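Local coordinates for flocculation protein FLO11 (Saccharomyces cerevisiae, PDB 4UYT) that mediates homophilic cell-cell adhesion during yeast flocculation and contributes to biofilm development, here represented by its N-terminal adhesin domain, at residues N21-M24 and D25-I29. Numbering follows the deposited sequence.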
# COMPACT_ATOMS: atom_id res chain seq x y z
N ASN A 21 -1.90 8.88 11.38
CA ASN A 21 -3.32 9.10 11.51
C ASN A 21 -3.69 10.54 11.25
O ASN A 21 -4.71 10.83 10.63
CB ASN A 21 -3.78 8.67 12.91
CG ASN A 21 -3.83 7.16 13.03
OD1 ASN A 21 -3.99 6.43 12.02
ND2 ASN A 21 -3.72 6.67 14.25
N TRP A 22 -2.84 11.44 11.71
CA TRP A 22 -3.07 12.86 11.50
C TRP A 22 -3.36 13.24 10.03
O TRP A 22 -4.26 14.02 9.74
CB TRP A 22 -1.87 13.63 12.03
CG TRP A 22 -1.88 15.08 11.85
CD1 TRP A 22 -2.34 16.00 12.74
CD2 TRP A 22 -1.34 15.82 10.75
NE1 TRP A 22 -2.15 17.27 12.26
CE2 TRP A 22 -1.52 17.19 11.05
CE3 TRP A 22 -0.70 15.47 9.56
CZ2 TRP A 22 -1.11 18.21 10.18
CZ3 TRP A 22 -0.29 16.48 8.69
CH2 TRP A 22 -0.50 17.84 9.01
N HIS A 23 -2.60 12.66 9.12
CA HIS A 23 -2.74 13.02 7.72
C HIS A 23 -4.08 12.59 7.11
O HIS A 23 -4.62 13.28 6.25
CB HIS A 23 -1.58 12.43 6.91
CG HIS A 23 -1.54 12.93 5.51
ND1 HIS A 23 -1.15 14.20 5.15
CD2 HIS A 23 -1.90 12.31 4.36
CE1 HIS A 23 -1.24 14.33 3.84
NE2 HIS A 23 -1.69 13.19 3.34
N MET A 24 -4.61 11.45 7.54
CA MET A 24 -5.95 11.04 7.16
C MET A 24 -7.01 11.87 7.89
O MET A 24 -7.94 12.38 7.27
CB MET A 24 -6.14 9.56 7.41
CG MET A 24 -5.36 8.74 6.38
SD MET A 24 -5.10 6.98 6.74
CE MET A 24 -3.89 7.11 8.08
N ASP A 25 -6.84 12.10 9.20
CA ASP A 25 -7.78 12.91 9.98
C ASP A 25 -7.94 14.29 9.36
O ASP A 25 -9.06 14.80 9.29
CB ASP A 25 -7.32 13.05 11.44
CG ASP A 25 -7.32 11.74 12.23
OD1 ASP A 25 -7.94 10.74 11.82
OD2 ASP A 25 -6.72 11.75 13.32
N GLN A 26 -6.85 14.93 8.97
CA GLN A 26 -6.89 16.28 8.39
C GLN A 26 -7.74 16.38 7.13
O GLN A 26 -8.24 17.44 6.79
CB GLN A 26 -5.48 16.78 8.09
CG GLN A 26 -4.64 17.11 9.32
CD GLN A 26 -5.05 18.40 10.00
OE1 GLN A 26 -5.49 18.40 11.16
NE2 GLN A 26 -4.93 19.52 9.29
N GLN A 27 -7.86 15.26 6.41
CA GLN A 27 -8.61 15.17 5.16
C GLN A 27 -9.99 14.57 5.36
O GLN A 27 -10.69 14.33 4.37
CB GLN A 27 -7.85 14.30 4.16
CG GLN A 27 -6.48 14.83 3.79
CD GLN A 27 -5.77 13.88 2.86
OE1 GLN A 27 -4.94 13.07 3.28
NE2 GLN A 27 -6.11 13.94 1.57
N ASN A 28 -10.36 14.29 6.60
CA ASN A 28 -11.60 13.60 6.91
C ASN A 28 -11.70 12.22 6.24
O ASN A 28 -12.77 11.76 5.88
CB ASN A 28 -12.80 14.48 6.52
CG ASN A 28 -14.10 13.95 7.06
OD1 ASN A 28 -14.18 13.47 8.19
ND2 ASN A 28 -15.15 14.05 6.26
N ILE A 29 -10.55 11.57 6.08
CA ILE A 29 -10.51 10.20 5.57
C ILE A 29 -10.47 9.25 6.77
O ILE A 29 -9.72 9.47 7.72
CB ILE A 29 -9.26 9.94 4.68
CG1 ILE A 29 -9.27 10.86 3.46
CG2 ILE A 29 -9.22 8.49 4.20
CD1 ILE A 29 -7.92 10.98 2.78
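W22 and Q26, one turn apart, stack at the surface where the short helix 21-25 of the fibronectin type III-like adhesin domain ends in a Schellman motif. The W22 side chain leaves with chi1 177°, its CG beside the carbonyl carbon, which brings the end of the indole near Q26 although its CB points away; the Q26 chain, bent at chi2, folds across it. Q26 CG makes a CH-pi contact over the six-membered ring of W22, 3.8 Å from its centroid. Beyond CG the amide lies almost parallel to the indole, the two planes differing by 8°, with Q26 OE1 3.7 Å from W22 NE1. The indole also stacks with the ring of H158.

Two helical bonds lead into the cap, D25 N to N21 O (2.9 Å, nearly straight) and Q26 N to W22 O. The chain passes from D25, the last helical residue, through a type I turn to N28, which has positive phi and reverses the chain. D25 CG lies 3.2 Å from N21 O, and OD1 is bonded to Q31 NE2.

On the buried side M24 and I29 meet through their CB atoms, 4.2 Å apart. The methionine chain, bent at chi3, touches D162 and L146, while I29 packs on T141 and F144, so that the helix end lies on strand 143-147 and neighbouring loops. The Schellman pair consists of N28 N to D25 O (3.0 Å) inside I29 N to M24 O (3.0 Å). Q27 N is a further donor to M24 O, at 3.0 Å, and reaches it from the face of the carbonyl plane opposite I29 N.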